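PDB 3I57: mucus binding protein from Lactobacillus reuteri, which probably binds mucus at the bacterial cell wall and, through the repeat crystallised here, also binds immunoglobulins. Local coordinates for residues K3-I9 and D66-I72; H75-D81 and N123-V129; L96-Y102 and Y145-P151. All coordinates share one frame; numbering follows the deposited sequence.

Contact 1 of 3, residues K3-I9 and D66-I72; sequences KVHVQYI and DQFYTVI
H5 and D66 meet at the start of a parallel strand pair, the pairing of the first and last strands expected of the beta-grasp fold of this mucin-binding domain. The NE2-H of H5 points almost straight at D66 OD2, 2.7 Å away. The oxygen lies in the ring plane but is approached from above its own carboxylate plane. F68 runs alongside H5. H5 CD2 lies over one face of the F68 ring, toward its rim, 3.3 Å from F68 CE1; the two planes are 33° apart, so the rings meet obliquely. With CG anti to its carbonyl carbon (chi1 -48°), H5 can reach both partners. D21, on strand 15-24, takes the other ring nitrogen, so the imidazole is fixed from two sides. V4, V6, Y8, Y69 and V71 share the other sheet face. There V71 CB packs 3.7 Å from Y8 CD2, and V4 CG1 meets the edge of the Y69 ring. The Y8 hydroxyl bonds to Y32 and that of Y69 to E57. Six backbone hydrogen bonds keep the strands in register, from Q67 N to K3 O through I9 N to V71 O. A water beside K3 and D66 accepts from K3 N and donates to D66 OD1, 2.8 Å away.

Contact 2 of 3, residues H75-D81 and N123-V129; sequences HHRENVD and NGVLDDV
R77-V80 and G124-D127 form an antiparallel strand pair that joins the N-terminal beta-grasp domain to the Muc B2-like part of the chain. H75 and D127 close its end nearest the first domain. The ND1-H of H75 reaches the syn lone pair of D127 OD2 at 2.6 Å, in the ring plane, while the ring and carboxylate planes stand 63° apart. V129 CB sits over one face of the same ring in a CH-pi contact. D10 binds the far nitrogen of H75. R77 NH2 is 3.5 Å from D127 OD2, but the oxygen lies well out of the guanidinium plane, so this salt bridge rests on charge alone; E12 is the stronger partner of R77. An alanine at D127 would remove the carboxylate and would probably leave H75 ND1 without its acceptor and the R77 charge with one partner fewer. On the other face, V80 CG1 packs 3.7 Å from L126 CB. E78 and L126 exchange two backbone hydrogen bonds, as do V80 and G124. E78 OE1 and D128 OD1 come within 3.2 Å, a likely repulsive pair. D127 CG is anti to the backbone N (chi1 178°), and its OD1 accepts from V129 N at 2.8 Å, making an Asx turn.

Contact 3 of 3, residues L96-Y102 and Y145-P151; sequences LTETVHY and YKALTSP
L96 begins this side-chain contact within the Muc B2-like domain, its CB 3.4 Å from the hydroxyl oxygen OH of Y145, whose ring edge faces the L96 carbonyl. That hydroxyl is hydrogen-bonded to S167. E98 comes next. Its CB stands over the centre of the Y145 ring, 3.5 Å from the centroid, in a CH-pi contact. CG of E98 is anti to the backbone N (chi1 159°), and the extended chain carries OE1 past the ring to within 3.2 Å of Y145 CB. A water within hydrogen-bonding distance of both E98 OE1 and K146 O spans the gap at this buried carboxylate. V100 then meets L148, which comes from the opposite direction and lies alongside it, with V100 CG2 3.7 Å from L148 CD1. Y102 completes the run. P151 CD lies over the centre of its ring, and S150 OG approaches the ring edge. A second water, 2.8 Å from Y102 OH, donates to L148 O and S150 OG. S150 OG is also hydrogen-bonded to the backbone oxygen of E160. No direct hydrogen bond joins the segments. Strand 93-104 is paired with 112-127 and 176-183 in the large mixed sheet, while 148-149 edges a small antiparallel sheet beside 162-168, whose V163 and R165 also touch E98.

In the fold
Contacts 1 and 2 use successive parts of strand 67-80, which pairs in parallel with 2-10 and then antiparallel with 112-127. Strand 112-127 in turn pairs with 93-104, the strand used by contact 3. The same sheet thus runs through the elongated chain, with contact 2 near its centre and contacts 1 and 3 on opposite sides, about 65 Å apart between centres. Contacts 1 and 2 are partly buried and rest on backbone hydrogen bonds, each with a histidine-carboxylate bond near one end. Contact 2 is the more highly charged. Contact 3 is the buried one and joins two sheets. Contact 1 alone lies near the calcium site.

Contact 1 of 3, residues K3-I9 and D66-I72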
loop_
_atom_site.group_PDB
_atom_site.type_symbol
_atom_site.label_atom_id
_atom_site.label_comp_id
_atom_site.label_asym_id
_atom_site.label_seq_id
_atom_site.Cartn_x
_atom_site.Cartn_y
_atom_site.Cartn_z
ATOM N N LYS A 3 -30.816 30.990 -0.332
ATOM C CA LYS A 3 -30.354 29.611 -0.520
ATOM C C LYS A 3 -28.959 29.456 0.001
ATOM O O LYS A 3 -28.126 30.351 -0.132
ATOM C CB LYS A 3 -30.361 29.212 -2.005
ATOM C CG LYS A 3 -31.731 29.122 -2.638
ATOM C CD LYS A 3 -31.593 28.792 -4.144
ATOM C CE LYS A 3 -32.767 27.937 -4.627
ATOM N NZ LYS A 3 -32.930 26.660 -3.840
ATOM N N VAL A 4 -28.704 28.288 0.573
ATOM C CA VAL A 4 -27.426 27.974 1.151
ATOM C C VAL A 4 -27.020 26.607 0.585
ATOM O O VAL A 4 -27.880 25.741 0.377
ATOM C CB VAL A 4 -27.529 27.860 2.696
ATOM C CG1 VAL A 4 -26.243 27.262 3.250
ATOM C CG2 VAL A 4 -27.763 29.204 3.300
ATOM N N HIS A 5 -25.732 26.414 0.343
ATOM C CA HIS A 5 -25.262 25.134 -0.191
ATOM C C HIS A 5 -24.094 24.689 0.646
ATOM O O HIS A 5 -23.118 25.400 0.759
ATOM C CB HIS A 5 -24.795 25.323 -1.652
ATOM C CG HIS A 5 -25.777 26.070 -2.493
ATOM N ND1 HIS A 5 -26.933 25.484 -2.974
ATOM C CD2 HIS A 5 -25.798 27.353 -2.910
ATOM C CE1 HIS A 5 -27.618 26.379 -3.666
ATOM N NE2 HIS A 5 -26.950 27.523 -3.646
ATOM N N VAL A 6 -24.168 23.495 1.211
ATOM C CA VAL A 6 -23.054 23.021 2.023
ATOM C C VAL A 6 -22.369 21.907 1.267
ATOM O O VAL A 6 -22.994 20.913 0.924
ATOM C CB VAL A 6 -23.537 22.488 3.375
ATOM C CG1 VAL A 6 -22.342 22.031 4.201
ATOM C CG2 VAL A 6 -24.339 23.557 4.101
ATOM N N GLN A 7 -21.080 22.080 0.998
ATOM C CA GLN A 7 -20.405 21.192 0.049
ATOM C C GLN A 7 -19.394 20.345 0.792
ATOM O O GLN A 7 -18.491 20.872 1.417
ATOM C CB GLN A 7 -19.719 22.020 -1.057
ATOM C CG GLN A 7 -20.766 22.824 -1.870
ATOM C CD GLN A 7 -20.150 23.933 -2.701
ATOM O OE1 GLN A 7 -20.454 24.107 -3.903
ATOM N NE2 GLN A 7 -19.290 24.691 -2.082
ATOM N N TYR A 8 -19.556 19.037 0.701
ATOM C CA TYR A 8 -18.639 18.085 1.337
ATOM C C TYR A 8 -17.542 17.687 0.335
ATOM O O TYR A 8 -17.841 17.188 -0.755
ATOM C CB TYR A 8 -19.424 16.871 1.856
ATOM C CG TYR A 8 -20.291 17.239 3.016
ATOM C CD1 TYR A 8 -21.536 17.819 2.799
ATOM C CD2 TYR A 8 -19.844 17.108 4.327
ATOM C CE1 TYR A 8 -22.332 18.214 3.837
ATOM C CE2 TYR A 8 -20.646 17.501 5.402
ATOM C CZ TYR A 8 -21.893 18.066 5.135
ATOM O OH TYR A 8 -22.719 18.460 6.159
ATOM N N ILE A 9 -16.286 17.939 0.694
ATOM C CA ILE A 9 -15.180 17.885 -0.273
ATOM C C ILE A 9 -14.068 16.927 0.149
ATOM O O ILE A 9 -13.676 16.943 1.309
ATOM C CB ILE A 9 -14.511 19.270 -0.408
ATOM C CG1 ILE A 9 -15.522 20.340 -0.855
ATOM C CG2 ILE A 9 -13.348 19.217 -1.416
ATOM C CD1 ILE A 9 -16.307 19.900 -2.009
ATOM N N ASP A 66 -26.121 33.246 -3.691
ATOM C CA ASP A 66 -26.290 32.200 -2.679
ATOM C C ASP A 66 -25.081 32.129 -1.744
ATOM O O ASP A 66 -24.002 32.663 -2.043
ATOM C CB ASP A 66 -26.493 30.821 -3.338
ATOM C CG ASP A 66 -27.783 30.729 -4.141
ATOM O OD1 ASP A 66 -28.624 31.635 -4.030
ATOM O OD2 ASP A 66 -27.959 29.740 -4.878
ATOM N N GLN A 67 -25.260 31.437 -0.619
ATOM C CA GLN A 67 -24.192 31.233 0.344
ATOM C C GLN A 67 -23.632 29.834 0.147
ATOM O O GLN A 67 -24.398 28.892 0.062
ATOM C CB GLN A 67 -24.736 31.385 1.765
ATOM C CG GLN A 67 -25.051 32.852 2.123
ATOM C CD GLN A 67 -25.968 32.982 3.325
ATOM O OE1 GLN A 67 -25.528 32.911 4.488
ATOM N NE2 GLN A 67 -27.233 33.175 3.057
ATOM N N PHE A 68 -22.311 29.711 0.045
ATOM C CA PHE A 68 -21.664 28.404 -0.063
ATOM C C PHE A 68 -20.733 28.164 1.106
ATOM O O PHE A 68 -19.959 29.061 1.469
ATOM C CB PHE A 68 -20.852 28.328 -1.376
ATOM C CG PHE A 68 -21.708 28.462 -2.624
ATOM C CD1 PHE A 68 -22.078 27.344 -3.345
ATOM C CD2 PHE A 68 -22.143 29.709 -3.066
ATOM C CE1 PHE A 68 -22.870 27.457 -4.523
ATOM C CE2 PHE A 68 -22.941 29.839 -4.222
ATOM C CZ PHE A 68 -23.304 28.730 -4.946
ATOM N N TYR A 69 -20.761 26.957 1.678
ATOM C CA TYR A 69 -19.813 26.617 2.733
ATOM C C TYR A 69 -19.276 25.232 2.483
ATOM O O TYR A 69 -20.064 24.301 2.273
ATOM C CB TYR A 69 -20.510 26.619 4.091
ATOM C CG TYR A 69 -21.174 27.923 4.359
ATOM C CD1 TYR A 69 -20.430 29.030 4.769
ATOM C CD2 TYR A 69 -22.542 28.088 4.136
ATOM C CE1 TYR A 69 -21.034 30.244 4.987
ATOM C CE2 TYR A 69 -23.152 29.303 4.376
ATOM C CZ TYR A 69 -22.396 30.372 4.791
ATOM O OH TYR A 69 -23.008 31.586 5.027
ATOM N N THR A 70 -17.957 25.092 2.526
ATOM C CA THR A 70 -17.326 23.779 2.316
ATOM C C THR A 70 -16.994 23.053 3.631
ATOM O O THR A 70 -16.744 23.671 4.684
ATOM C CB THR A 70 -16.056 23.898 1.446
ATOM O OG1 THR A 70 -15.137 24.797 2.071
ATOM C CG2 THR A 70 -16.389 24.427 0.033
ATOM N N VAL A 71 -17.061 21.719 3.582
ATOM C CA VAL A 71 -16.611 20.890 4.676
ATOM C C VAL A 71 -15.566 19.993 4.041
ATOM O O VAL A 71 -15.876 19.177 3.170
ATOM C CB VAL A 71 -17.760 20.009 5.289
ATOM C CG1 VAL A 71 -17.220 19.169 6.435
ATOM C CG2 VAL A 71 -18.882 20.891 5.840
ATOM N N ILE A 72 -14.323 20.161 4.452
ATOM C CA ILE A 72 -13.235 19.588 3.681
ATOM C C ILE A 72 -12.636 18.452 4.496
ATOM O O ILE A 72 -12.389 18.608 5.688
ATOM C CB ILE A 72 -12.136 20.646 3.346
ATOM C CG1 ILE A 72 -12.694 21.747 2.438
ATOM C CG2 ILE A 72 -10.936 19.995 2.610
ATOM C CD1 ILE A 72 -11.770 22.968 2.276
HETATM O O HOH W 1 -29.804 33.320 -2.189
#

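Contact 2 of 3, residues H75-D81 and N123-V129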
loop_
_atom_site.group_PDB
_atom_site.type_symbol
_atom_site.label_atom_id
_atom_site.label_comp_id
_atom_site.label_asym_id
_atom_site.label_seq_id
_atom_site.Cartn_x
_atom_site.Cartn_y
_atom_site.Cartn_z
ATOM N N HIS A 75 -7.869 12.029 3.821
ATOM C CA HIS A 75 -8.076 10.576 3.993
ATOM C C HIS A 75 -7.446 10.154 5.324
ATOM O O HIS A 75 -6.277 10.470 5.565
ATOM C CB HIS A 75 -7.382 9.806 2.872
ATOM C CG HIS A 75 -7.941 10.056 1.508
ATOM N ND1 HIS A 75 -7.662 9.235 0.431
ATOM C CD2 HIS A 75 -8.784 11.014 1.048
ATOM C CE1 HIS A 75 -8.294 9.693 -0.636
ATOM N NE2 HIS A 75 -8.975 10.774 -0.289
ATOM N N HIS A 76 -8.204 9.486 6.181
ATOM C CA HIS A 76 -7.631 8.938 7.398
ATOM C C HIS A 76 -6.641 7.806 7.061
ATOM O O HIS A 76 -6.907 6.964 6.197
ATOM C CB HIS A 76 -8.719 8.432 8.362
ATOM C CG HIS A 76 -8.144 7.940 9.646
ATOM N ND1 HIS A 76 -7.568 8.792 10.568
ATOM C CD2 HIS A 76 -7.908 6.684 10.093
ATOM C CE1 HIS A 76 -7.072 8.081 11.565
ATOM N NE2 HIS A 76 -7.273 6.801 11.307
ATOM N N ARG A 77 -5.488 7.811 7.725
ATOM C CA ARG A 77 -4.469 6.786 7.519
ATOM C C ARG A 77 -4.090 6.095 8.811
ATOM O O ARG A 77 -4.197 6.677 9.893
ATOM C CB ARG A 77 -3.233 7.395 6.854
ATOM C CG ARG A 77 -3.509 7.813 5.397
ATOM C CD ARG A 77 -2.340 8.507 4.709
ATOM N NE ARG A 77 -2.663 8.692 3.296
ATOM C CZ ARG A 77 -3.375 9.718 2.833
ATOM N NH1 ARG A 77 -3.810 10.647 3.671
ATOM N NH2 ARG A 77 -3.648 9.803 1.541
ATOM N N GLU A 78 -3.649 4.850 8.690
ATOM C CA GLU A 78 -3.174 4.093 9.837
ATOM C C GLU A 78 -2.000 3.219 9.401
ATOM O O GLU A 78 -1.996 2.646 8.312
ATOM C CB GLU A 78 -4.293 3.233 10.428
ATOM C CG GLU A 78 -4.967 2.310 9.411
ATOM C CD GLU A 78 -6.066 1.437 10.024
ATOM O OE1 GLU A 78 -7.182 1.968 10.234
ATOM O OE2 GLU A 78 -5.812 0.226 10.282
ATOM N N ASN A 79 -0.993 3.133 10.253
ATOM C CA ASN A 79 0.135 2.280 9.941
ATOM C C ASN A 79 -0.276 0.820 10.052
ATOM O O ASN A 79 -0.945 0.420 11.018
ATOM C CB ASN A 79 1.290 2.532 10.910
ATOM C CG ASN A 79 1.721 3.977 10.955
ATOM O OD1 ASN A 79 1.859 4.626 9.931
ATOM N ND2 ASN A 79 1.979 4.477 12.166
ATOM N N VAL A 80 0.124 0.014 9.077
ATOM C CA VAL A 80 -0.184 -1.415 9.107
ATOM C C VAL A 80 1.066 -2.298 9.007
ATOM O O VAL A 80 2.136 -1.855 8.576
ATOM C CB VAL A 80 -1.216 -1.839 7.992
ATOM C CG1 VAL A 80 -2.542 -1.109 8.156
ATOM C CG2 VAL A 80 -0.640 -1.589 6.572
ATOM N N ASP A 81 0.906 -3.552 9.423
ATOM C CA ASP A 81 1.980 -4.526 9.440
ATOM C C ASP A 81 2.117 -5.157 8.038
ATOM O O ASP A 81 1.250 -4.994 7.191
ATOM C CB ASP A 81 1.691 -5.585 10.519
ATOM C CG ASP A 81 1.657 -4.989 11.953
ATOM O OD1 ASP A 81 2.239 -3.901 12.176
ATOM O OD2 ASP A 81 1.058 -5.594 12.878
ATOM N N ASN A 123 6.522 -2.634 5.963
ATOM C CA ASN A 123 5.341 -2.058 6.583
ATOM C C ASN A 123 4.733 -1.071 5.634
ATOM O O ASN A 123 5.342 -0.708 4.655
ATOM C CB ASN A 123 5.690 -1.370 7.900
ATOM C CG ASN A 123 5.909 -2.376 8.991
ATOM O OD1 ASN A 123 5.119 -2.484 9.937
ATOM N ND2 ASN A 123 6.926 -3.178 8.823
ATOM N N GLY A 124 3.526 -0.642 5.933
ATOM C CA GLY A 124 2.867 0.321 5.067
ATOM C C GLY A 124 1.902 1.196 5.848
ATOM O O GLY A 124 1.783 1.101 7.071
ATOM N N VAL A 125 1.248 2.091 5.110
ATOM C CA VAL A 125 0.259 2.980 5.674
ATOM C C VAL A 125 -1.008 2.812 4.837
ATOM O O VAL A 125 -1.001 3.050 3.613
ATOM C CB VAL A 125 0.697 4.403 5.514
ATOM C CG1 VAL A 125 -0.433 5.347 5.908
ATOM C CG2 VAL A 125 1.992 4.667 6.331
ATOM N N LEU A 126 -2.084 2.429 5.513
ATOM C CA LEU A 126 -3.347 2.144 4.869
ATOM C C LEU A 126 -4.145 3.439 4.791
ATOM O O LEU A 126 -4.204 4.206 5.747
ATOM C CB LEU A 126 -4.126 1.104 5.667
ATOM C CG LEU A 126 -5.588 0.958 5.300
ATOM C CD1 LEU A 126 -5.730 0.290 3.938
ATOM C CD2 LEU A 126 -6.308 0.190 6.434
ATOM N N ASP A 127 -4.695 3.687 3.612
ATOM C CA ASP A 127 -5.603 4.806 3.387
ATOM C C ASP A 127 -6.999 4.243 3.591
ATOM O O ASP A 127 -7.447 3.404 2.822
ATOM C CB ASP A 127 -5.400 5.282 1.949
ATOM C CG ASP A 127 -6.332 6.449 1.552
ATOM O OD1 ASP A 127 -7.462 6.514 2.057
ATOM O OD2 ASP A 127 -5.933 7.266 0.696
ATOM N N ASP A 128 -7.661 4.687 4.652
ATOM C CA ASP A 128 -8.964 4.186 5.003
ATOM C C ASP A 128 -10.044 4.507 3.969
ATOM O O ASP A 128 -11.074 3.824 3.942
ATOM C CB ASP A 128 -9.381 4.734 6.363
ATOM C CG ASP A 128 -8.750 3.997 7.528
ATOM O OD1 ASP A 128 -8.219 2.862 7.375
ATOM O OD2 ASP A 128 -8.822 4.578 8.629
ATOM N N VAL A 129 -9.841 5.534 3.139
ATOM C CA VAL A 129 -10.868 5.879 2.127
ATOM C C VAL A 129 -10.832 4.913 0.947
ATOM O O VAL A 129 -11.875 4.460 0.464
ATOM C CB VAL A 129 -10.696 7.293 1.582
ATOM C CG1 VAL A 129 -11.583 7.487 0.330
ATOM C CG2 VAL A 129 -11.049 8.321 2.667
HETATM O O HOH W 2 -2.580 7.482 0.221
#

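Contact 3 of 3, residues L96-Y102 and Y145-P151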
loop_
_atom_site.group_PDB
_atom_site.type_symbol
_atom_site.label_atom_id
_atom_site.label_comp_id
_atom_site.label_asym_id
_atom_site.label_seq_id
_atom_site.Cartn_x
_atom_site.Cartn_y
_atom_site.Cartn_z
ATOM N N LEU A 96 11.739 -14.790 -2.589
ATOM C CA LEU A 96 12.606 -15.066 -3.726
ATOM C C LEU A 96 13.195 -16.473 -3.603
ATOM O O LEU A 96 13.368 -16.985 -2.496
ATOM C CB LEU A 96 13.765 -14.073 -3.794
ATOM C CG LEU A 96 13.439 -12.582 -3.829
ATOM C CD1 LEU A 96 14.741 -11.801 -4.068
ATOM C CD2 LEU A 96 12.462 -12.310 -4.957
ATOM N N THR A 97 13.536 -17.066 -4.745
ATOM C CA THR A 97 14.023 -18.434 -4.766
ATOM C C THR A 97 15.411 -18.510 -5.398
ATOM O O THR A 97 15.657 -17.958 -6.479
ATOM C CB THR A 97 13.061 -19.354 -5.569
ATOM O OG1 THR A 97 11.788 -19.376 -4.933
ATOM C CG2 THR A 97 13.594 -20.791 -5.659
ATOM N N GLU A 98 16.327 -19.187 -4.707
ATOM C CA GLU A 98 17.642 -19.440 -5.266
ATOM C C GLU A 98 17.587 -20.833 -5.908
ATOM O O GLU A 98 17.050 -21.757 -5.304
ATOM C CB GLU A 98 18.701 -19.400 -4.163
ATOM C CG GLU A 98 19.971 -20.147 -4.577
ATOM C CD GLU A 98 21.004 -20.191 -3.461
ATOM O OE1 GLU A 98 20.617 -20.613 -2.350
ATOM O OE2 GLU A 98 22.181 -19.826 -3.728
ATOM N N THR A 99 18.119 -20.978 -7.130
ATOM C CA THR A 99 18.125 -22.276 -7.823
ATOM C C THR A 99 19.555 -22.625 -8.180
ATOM O O THR A 99 20.254 -21.818 -8.813
ATOM C CB THR A 99 17.327 -22.212 -9.143
ATOM O OG1 THR A 99 15.987 -21.848 -8.843
ATOM C CG2 THR A 99 17.305 -23.575 -9.835
ATOM N N VAL A 100 19.978 -23.816 -7.770
ATOM C CA VAL A 100 21.293 -24.331 -8.116
ATOM C C VAL A 100 21.160 -25.565 -8.990
ATOM O O VAL A 100 20.521 -26.557 -8.605
ATOM C CB VAL A 100 22.097 -24.697 -6.880
ATOM C CG1 VAL A 100 23.510 -25.213 -7.300
ATOM C CG2 VAL A 100 22.174 -23.498 -5.908
ATOM N N HIS A 101 21.736 -25.469 -10.178
ATOM C CA HIS A 101 21.818 -26.571 -11.110
ATOM C C HIS A 101 23.118 -27.337 -10.885
ATOM O O HIS A 101 24.124 -26.775 -10.420
ATOM C CB HIS A 101 21.807 -26.051 -12.562
ATOM C CG HIS A 101 20.606 -25.238 -12.921
ATOM N ND1 HIS A 101 19.315 -25.698 -12.765
ATOM C CD2 HIS A 101 20.504 -24.008 -13.481
ATOM C CE1 HIS A 101 18.468 -24.784 -13.211
ATOM N NE2 HIS A 101 19.165 -23.740 -13.630
ATOM N N TYR A 102 23.109 -28.618 -11.268
ATOM C CA TYR A 102 24.295 -29.483 -11.107
ATOM C C TYR A 102 24.546 -30.173 -12.429
ATOM O O TYR A 102 23.689 -30.921 -12.917
ATOM C CB TYR A 102 24.124 -30.518 -9.981
ATOM C CG TYR A 102 23.844 -29.888 -8.641
ATOM C CD1 TYR A 102 24.843 -29.204 -7.937
ATOM C CD2 TYR A 102 22.554 -29.919 -8.109
ATOM C CE1 TYR A 102 24.568 -28.589 -6.721
ATOM C CE2 TYR A 102 22.260 -29.311 -6.916
ATOM C CZ TYR A 102 23.255 -28.658 -6.214
ATOM O OH TYR A 102 22.907 -28.049 -5.022
ATOM N N TYR A 145 20.237 -17.108 1.869
ATOM C CA TYR A 145 19.596 -18.389 1.622
ATOM C C TYR A 145 20.257 -19.385 2.525
ATOM O O TYR A 145 21.397 -19.173 2.916
ATOM C CB TYR A 145 19.794 -18.809 0.145
ATOM C CG TYR A 145 19.028 -17.886 -0.784
ATOM C CD1 TYR A 145 17.682 -18.101 -1.032
ATOM C CD2 TYR A 145 19.642 -16.781 -1.371
ATOM C CE1 TYR A 145 16.959 -17.259 -1.862
ATOM C CE2 TYR A 145 18.917 -15.925 -2.229
ATOM C CZ TYR A 145 17.575 -16.184 -2.454
ATOM O OH TYR A 145 16.835 -15.354 -3.282
ATOM N N LYS A 146 19.528 -20.434 2.882
ATOM C CA LYS A 146 20.120 -21.574 3.593
ATOM C C LYS A 146 21.274 -22.107 2.729
ATOM O O LYS A 146 21.182 -22.086 1.502
ATOM C CB LYS A 146 19.062 -22.661 3.752
ATOM C CG LYS A 146 19.484 -23.780 4.698
ATOM C CD LYS A 146 18.523 -24.964 4.614
ATOM C CE LYS A 146 19.051 -26.120 5.466
ATOM N NZ LYS A 146 19.520 -25.644 6.807
ATOM N N ALA A 147 22.347 -22.579 3.358
ATOM C CA ALA A 147 23.430 -23.225 2.605
ATOM C C ALA A 147 22.973 -24.481 1.887
ATOM O O ALA A 147 22.291 -25.340 2.458
ATOM C CB ALA A 147 24.638 -23.534 3.524
ATOM N N LEU A 148 23.361 -24.599 0.622
ATOM C CA LEU A 148 23.011 -25.781 -0.163
ATOM C C LEU A 148 24.253 -26.612 -0.437
ATOM O O LEU A 148 25.204 -26.139 -1.034
ATOM C CB LEU A 148 22.366 -25.361 -1.483
ATOM C CG LEU A 148 21.110 -24.510 -1.326
ATOM C CD1 LEU A 148 20.464 -24.227 -2.677
ATOM C CD2 LEU A 148 20.105 -25.196 -0.376
ATOM N N THR A 149 24.246 -27.851 0.043
ATOM C CA THR A 149 25.409 -28.705 -0.110
ATOM C C THR A 149 25.286 -29.452 -1.418
ATOM O O THR A 149 24.277 -30.117 -1.682
ATOM C CB THR A 149 25.517 -29.719 1.024
ATOM O OG1 THR A 149 25.572 -29.019 2.277
ATOM C CG2 THR A 149 26.797 -30.567 0.864
ATOM N N SER A 150 26.300 -29.312 -2.249
ATOM C CA SER A 150 26.303 -30.024 -3.513
ATOM C C SER A 150 26.428 -31.529 -3.222
ATOM O O SER A 150 27.180 -31.940 -2.324
ATOM C CB SER A 150 27.453 -29.531 -4.400
ATOM O OG SER A 150 27.331 -28.125 -4.648
ATOM N N PRO A 151 25.675 -32.343 -3.959
ATOM C CA PRO A 151 25.735 -33.786 -3.727
ATOM C C PRO A 151 27.089 -34.382 -4.047
ATOM O O PRO A 151 27.829 -33.866 -4.885
ATOM C CB PRO A 151 24.688 -34.358 -4.699
ATOM C CG PRO A 151 24.360 -33.238 -5.675
ATOM C CD PRO A 151 24.603 -31.962 -4.897
HETATM O O HOH W 3 22.491 -20.683 -0.404
HETATM O O HOH W 4 25.117 -26.734 -3.868
#